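Local coordinates for protein shikimate dehydrogenase (NADP(+)) (Thermotoga maritima, PDB 3U62) that probably catalyses the reversible NADPH-linked reduction of 3-dehydroshikimate to shikimate, a step towards chorismate and the aromatic amino acids, at residues Glu162-Ala167 / Lys191-Val196; Lys168-Thr173 / Thr204-Lys209. All blocks are in the same frame, centred on the assembly; numbering follows the deposited sequence.

Contact 1 (Glu162-Ala167 / Lys191-Val196); sequences EVVKKA and KNLSLV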
loop_
_atom_site.group_PDB
_atom_site.type_symbol
_atom_site.label_atom_id
_atom_site.label_comp_id
_atom_site.label_asym_id
_atom_site.label_seq_id
_atom_site.Cartn_x
_atom_site.Cartn_y
_atom_site.Cartn_z
ATOM N N GLU A 162 -7.896 -21.975 -7.118
ATOM C CA GLU A 162 -7.929 -22.361 -8.532
ATOM C C GLU A 162 -7.255 -21.335 -9.435
ATOM O O GLU A 162 -6.536 -21.707 -10.368
ATOM C CB GLU A 162 -9.365 -22.544 -9.018
ATOM C CG GLU A 162 -10.127 -23.693 -8.400
ATOM C CD GLU A 162 -11.631 -23.481 -8.512
ATOM O OE1 GLU A 162 -12.145 -23.258 -9.640
ATOM O OE2 GLU A 162 -12.309 -23.540 -7.465
ATOM N N VAL A 163 -7.499 -20.050 -9.172
ATOM C CA VAL A 163 -6.984 -18.995 -10.048
ATOM C C VAL A 163 -5.470 -18.799 -9.909
ATOM O O VAL A 163 -4.789 -18.516 -10.899
ATOM C CB VAL A 163 -7.743 -17.636 -9.904
ATOM C CG1 VAL A 163 -9.220 -17.795 -10.261
ATOM C CG2 VAL A 163 -7.577 -17.046 -8.512
ATOM N N VAL A 164 -4.952 -18.960 -8.691
ATOM C CA VAL A 164 -3.512 -18.839 -8.439
ATOM C C VAL A 164 -2.735 -19.951 -9.154
ATOM O O VAL A 164 -1.623 -19.725 -9.640
ATOM C CB VAL A 164 -3.184 -18.803 -6.918
ATOM C CG1 VAL A 164 -1.684 -18.940 -6.664
ATOM C CG2 VAL A 164 -3.696 -17.514 -6.296
ATOM N N LYS A 165 -3.337 -21.137 -9.234
ATOM C CA LYS A 165 -2.756 -22.270 -9.954
ATOM C C LYS A 165 -2.439 -21.929 -11.418
ATOM O O LYS A 165 -1.473 -22.443 -11.986
ATOM C CB LYS A 165 -3.694 -23.483 -9.870
ATOM C CG LYS A 165 -3.206 -24.752 -10.571
ATOM C CD LYS A 165 -1.987 -25.361 -9.887
ATOM C CE LYS A 165 -1.491 -26.581 -10.644
ATOM N NZ LYS A 165 -0.267 -27.163 -10.027
ATOM N N LYS A 166 -3.249 -21.049 -12.011
ATOM C CA LYS A 166 -3.098 -20.650 -13.415
ATOM C C LYS A 166 -2.287 -19.361 -13.599
ATOM O O LYS A 166 -2.142 -18.862 -14.720
ATOM C CB LYS A 166 -4.477 -20.500 -14.072
ATOM C CG LYS A 166 -5.262 -21.800 -14.201
ATOM C CD LYS A 166 -6.573 -21.607 -14.965
ATOM C CE LYS A 166 -7.246 -22.984 -15.178
ATOM N NZ LYS A 166 -8.498 -22.871 -15.979
ATOM N N ALA A 167 -1.751 -18.838 -12.497
ATOM C CA ALA A 167 -1.048 -17.555 -12.504
ATOM C C ALA A 167 0.453 -17.699 -12.269
ATOM O O ALA A 167 0.935 -18.773 -11.899
ATOM C CB ALA A 167 -1.658 -16.621 -11.472
ATOM N N LYS A 191 3.371 -23.022 -5.460
ATOM C CA LYS A 191 4.736 -23.521 -5.702
ATOM C C LYS A 191 5.409 -23.021 -6.978
ATOM O O LYS A 191 6.617 -22.778 -6.987
ATOM C CB LYS A 191 4.780 -25.057 -5.646
ATOM C CG LYS A 191 4.074 -25.760 -6.801
ATOM C CD LYS A 191 4.141 -27.269 -6.672
ATOM C CE LYS A 191 3.491 -27.942 -7.874
ATOM N NZ LYS A 191 3.451 -29.426 -7.733
ATOM N N ASN A 192 4.631 -22.867 -8.047
ATOM C CA ASN A 192 5.183 -22.496 -9.345
ATOM C C ASN A 192 5.030 -21.020 -9.698
ATOM O O ASN A 192 5.315 -20.620 -10.831
ATOM C CB ASN A 192 4.586 -23.371 -10.448
ATOM C CG ASN A 192 5.122 -24.791 -10.416
ATOM O OD1 ASN A 192 6.225 -25.049 -9.931
ATOM N ND2 ASN A 192 4.340 -25.724 -10.947
ATOM N N LEU A 193 4.583 -20.216 -8.737
ATOM C CA LEU A 193 4.598 -18.768 -8.905
ATOM C C LEU A 193 6.044 -18.287 -8.976
ATOM O O LEU A 193 6.933 -18.877 -8.353
ATOM C CB LEU A 193 3.879 -18.069 -7.748
ATOM C CG LEU A 193 2.372 -18.279 -7.565
ATOM C CD1 LEU A 193 1.933 -17.746 -6.215
ATOM C CD2 LEU A 193 1.562 -17.630 -8.684
ATOM N N SER A 194 6.273 -17.222 -9.736
ATOM C CA SER A 194 7.591 -16.596 -9.793
ATOM C C SER A 194 7.691 -15.399 -8.848
ATOM O O SER A 194 8.793 -14.970 -8.498
ATOM C CB SER A 194 7.938 -16.181 -11.226
ATOM O OG SER A 194 6.984 -15.254 -11.740
ATOM N N LEU A 195 6.540 -14.868 -8.439
ATOM C CA LEU A 195 6.490 -13.746 -7.506
ATOM C C LEU A 195 5.358 -13.886 -6.495
ATOM O O LEU A 195 4.202 -14.101 -6.866
ATOM C CB LEU A 195 6.357 -12.414 -8.261
ATOM C CG LEU A 195 6.101 -11.127 -7.458
ATOM C CD1 LEU A 195 7.304 -10.733 -6.608
ATOM C CD2 LEU A 195 5.709 -9.988 -8.386
ATOM N N VAL A 196 5.711 -13.777 -5.217
ATOM C CA VAL A 196 4.734 -13.614 -4.145
ATOM C C VAL A 196 5.015 -12.273 -3.474
ATOM O O VAL A 196 6.104 -12.045 -2.937
ATOM C CB VAL A 196 4.781 -14.776 -3.120
ATOM C CG1 VAL A 196 3.941 -14.452 -1.884
ATOM C CG2 VAL A 196 4.303 -16.076 -3.760
#
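Leu193 lays its forked end against Val164 and Ala167, and this small apolar junction is a worked example of how a Rossmann-type NADP-binding domain packs a connecting helix against the lead-in to a strand of its parallel sheet. Helix 160-165 belongs to the passage from edge strand 153-156 back across the sheet to strand 169-172; residues 191-194 lead into the neighbouring strand 195-198.

The apolar contacts come first. Val164 and Leu193 cross at about a right angle, with Val164 CG1 3.8 Å from Leu193 CD1. Val164 CG1 stands anti to its own backbone N (chi1 169°), a setting that turns this methyl towards the leucine fork, and Leu193 CD2 meets it at 4.0 Å. The fork is presented by a chi1 of -66° at Leu193, which places CG beside the backbone N. Ala167 adds only a marginal methyl touch, its CB lying 4.4 Å from Leu193 CD2. Both Val164 and Leu193 also touch Leu170, so the cluster is continuous with the side chains of strand 169-172.

Two lysines form the exposed margin. Lys165 points its first side-chain bond away from residues 191-196, yet a bend at its second torsion swings the outer chain round, and NZ comes to 4.4 Å from Lys191 CE. The two ammonium nitrogens, Lys165 NZ and Lys191 NZ, are 4.9 Å apart. Asp188 lies near both, in a salt bridge to Lys165 and a weak, long ion pair to Lys191, and its charge probably offsets their mutual repulsion.

The backbone contributes one close approach. Leu193 CD2 sits 3.5 Å from Ala167 O, over the flat face of that carbonyl group and not beyond the oxygen.

Contact 2 (Lys168-Thr173 / Thr204-Lys209); sequences KSLFNT and TPLVVK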
loop_
_atom_site.group_PDB
_atom_site.type_symbol
_atom_site.label_atom_id
_atom_site.label_comp_id
_atom_site.label_asym_id
_atom_site.label_seq_id
_atom_site.Cartn_x
_atom_site.Cartn_y
_atom_site.Cartn_z
ATOM N N LYS A 168 1.183 -16.606 -12.484
ATOM C CA LYS A 168 2.629 -16.581 -12.271
ATOM C C LYS A 168 3.059 -15.603 -11.176
ATOM O O LYS A 168 4.151 -15.737 -10.620
ATOM C CB LYS A 168 3.367 -16.279 -13.579
ATOM C CG LYS A 168 3.291 -17.402 -14.602
ATOM C CD LYS A 168 4.333 -17.235 -15.692
ATOM C CE LYS A 168 4.230 -18.347 -16.723
ATOM N NZ LYS A 168 5.357 -18.306 -17.699
ATOM N N SER A 169 2.206 -14.629 -10.869
ATOM C CA SER A 169 2.471 -13.681 -9.784
ATOM C C SER A 169 1.253 -13.509 -8.884
ATOM O O SER A 169 0.114 -13.520 -9.356
ATOM C CB SER A 169 2.902 -12.321 -10.339
ATOM O OG SER A 169 4.087 -12.435 -11.110
ATOM N N LEU A 170 1.509 -13.349 -7.587
ATOM C CA LEU A 170 0.455 -13.144 -6.598
ATOM C C LEU A 170 0.761 -11.942 -5.705
ATOM O O LEU A 170 1.852 -11.838 -5.139
ATOM C CB LEU A 170 0.267 -14.403 -5.742
ATOM C CG LEU A 170 -0.705 -14.355 -4.556
ATOM C CD1 LEU A 170 -2.146 -14.209 -5.024
ATOM C CD2 LEU A 170 -0.554 -15.588 -3.689
ATOM N N PHE A 171 -0.215 -11.044 -5.591
ATOM C CA PHE A 171 -0.135 -9.884 -4.709
ATOM C C PHE A 171 -1.233 -9.969 -3.657
ATOM O O PHE A 171 -2.418 -10.028 -4.004
ATOM C CB PHE A 171 -0.331 -8.581 -5.500
ATOM C CG PHE A 171 0.840 -8.190 -6.365
ATOM C CD1 PHE A 171 1.118 -8.877 -7.542
ATOM C CD2 PHE A 171 1.639 -7.103 -6.022
ATOM C CE1 PHE A 171 2.192 -8.509 -8.351
ATOM C CE2 PHE A 171 2.717 -6.727 -6.826
ATOM C CZ PHE A 171 2.991 -7.432 -7.992
ATOM N N ASN A 172 -0.857 -9.985 -2.379
ATOM C CA ASN A 172 -1.834 -9.740 -1.324
ATOM C C ASN A 172 -1.860 -8.258 -0.990
ATOM O O ASN A 172 -0.824 -7.676 -0.655
ATOM C CB ASN A 172 -1.552 -10.541 -0.052
ATOM C CG ASN A 172 -2.457 -10.124 1.104
ATOM O OD1 ASN A 172 -1.988 -9.705 2.163
ATOM N ND2 ASN A 172 -3.769 -10.214 0.893
ATOM N N THR A 173 -3.040 -7.653 -1.082
ATOM C CA THR A 173 -3.202 -6.233 -0.762
ATOM C C THR A 173 -4.158 -6.016 0.415
ATOM O O THR A 173 -4.435 -4.876 0.803
ATOM C CB THR A 173 -3.677 -5.404 -1.981
ATOM O OG1 THR A 173 -5.064 -5.668 -2.235
ATOM C CG2 THR A 173 -2.856 -5.734 -3.227
ATOM N N THR A 204 4.253 -12.708 6.922
ATOM C CA THR A 204 2.915 -13.272 6.997
ATOM C C THR A 204 3.007 -14.759 6.680
ATOM O O THR A 204 4.012 -15.203 6.116
ATOM C CB THR A 204 1.968 -12.603 5.980
ATOM O OG1 THR A 204 2.506 -12.743 4.658
ATOM C CG2 THR A 204 1.795 -11.126 6.294
ATOM N N PRO A 205 1.969 -15.540 7.041
ATOM C CA PRO A 205 1.943 -16.945 6.639
ATOM C C PRO A 205 2.166 -17.149 5.134
ATOM O O PRO A 205 2.837 -18.106 4.744
ATOM C CB PRO A 205 0.540 -17.393 7.046
ATOM C CG PRO A 205 0.229 -16.557 8.234
ATOM C CD PRO A 205 0.843 -15.210 7.938
ATOM N N LEU A 206 1.613 -16.256 4.310
ATOM C CA LEU A 206 1.801 -16.310 2.857
ATOM C C LEU A 206 3.277 -16.208 2.462
ATOM O O LEU A 206 3.766 -17.005 1.657
ATOM C CB LEU A 206 0.985 -15.211 2.160
ATOM C CG LEU A 206 1.140 -15.042 0.641
ATOM C CD1 LEU A 206 0.607 -16.253 -0.123
ATOM C CD2 LEU A 206 0.454 -13.770 0.172
ATOM N N VAL A 207 3.971 -15.225 3.034
ATOM C CA VAL A 207 5.394 -15.001 2.773
ATOM C C VAL A 207 6.234 -16.195 3.236
ATOM O O VAL A 207 7.108 -16.667 2.503
ATOM C CB VAL A 207 5.886 -13.682 3.437
ATOM C CG1 VAL A 207 7.407 -13.592 3.449
ATOM C CG2 VAL A 207 5.291 -12.472 2.727
ATOM N N VAL A 208 5.950 -16.675 4.445
ATOM C CA VAL A 208 6.648 -17.823 5.025
ATOM C C VAL A 208 6.446 -19.088 4.181
ATOM O O VAL A 208 7.396 -19.842 3.952
ATOM C CB VAL A 208 6.225 -18.058 6.504
ATOM C CG1 VAL A 208 6.831 -19.345 7.059
ATOM C CG2 VAL A 208 6.632 -16.869 7.369
ATOM N N LYS A 209 5.216 -19.303 3.716
ATOM C CA LYS A 209 4.893 -20.442 2.855
ATOM C C LYS A 209 5.641 -20.359 1.526
ATOM O O LYS A 209 6.190 -21.360 1.057
ATOM C CB LYS A 209 3.383 -20.510 2.600
ATOM C CG LYS A 209 2.893 -21.833 1.995
ATOM C CD LYS A 209 2.262 -22.741 3.041
ATOM C CE LYS A 209 3.293 -23.621 3.745
ATOM N NZ LYS A 209 2.671 -24.481 4.789
#
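Leu206 spans two residues of strand 169-172 with the two methyls of its fork, CD1 serving Leu170 and CD2 serving Asn172. The case illustrates a recurrent theme of the Rossmann fold, a helix seated on one face of the parallel sheet through the alternate residues of a strand. Phe171, between them in sequence, faces away, packing on helix 118-129 and stacking with the ring of Tyr197.

The close part is narrow and wholly buried. Leu206 CD1 lies 3.8 Å from Leu170 CD2, where the two leucine side chains cross obliquely. The other methyl, Leu206 CD2, rests 3.8 Å from Asn172 CB, so it is the aliphatic root of the asparagine that does the touching. With CG anti to the backbone N (chi1 175°), Leu206 stretches outward from helix 205-213 and bridges backbones whose nearest CA atoms, those of Asn172 and Leu206, are 8.6 Å apart. Val196 and Leu190 also touch Leu206.

The other side of this helical turn is more open: Pro205, Val208 and Lys209 are partly exposed and make no contact with the strand segment. The start of the helix is capped by Thr204, whose OG1 accepts a weak, fairly straight bond from Val207 N at 3.3 Å and also hydrogen-bonds to Asp198.

Asn172 lies near Val199 and Gly115, both predicted to bind NADP(+). Between these two segments the contacts found are apolar, so the fit rests on shape and on burial of the methyls. Such contacts set spacing more than direction, near residues that probably bind the cofactor.

How the contacts relate
From the N terminus the four segments run 162-167, 168-173, 191-196 and 204-209, so the two contacts cross rather than nest. Contact 1 closes a loop of 23 intervening residues, which holds strand 169-172 and helix 187-190. Contact 2 then closes one of 30 residues, holding helix 187-190 and strand 195-198. Each loop thus contains a segment of the other contact. They are also joined directly where the two neighbouring strands begin: Ser194 N lies 2.7 Å from Lys168 O, a probable hydrogen bond, and Leu170 N probably bonds Leu195 O. Together they tie helices 160-165 and 205-213 to one parallel sheet.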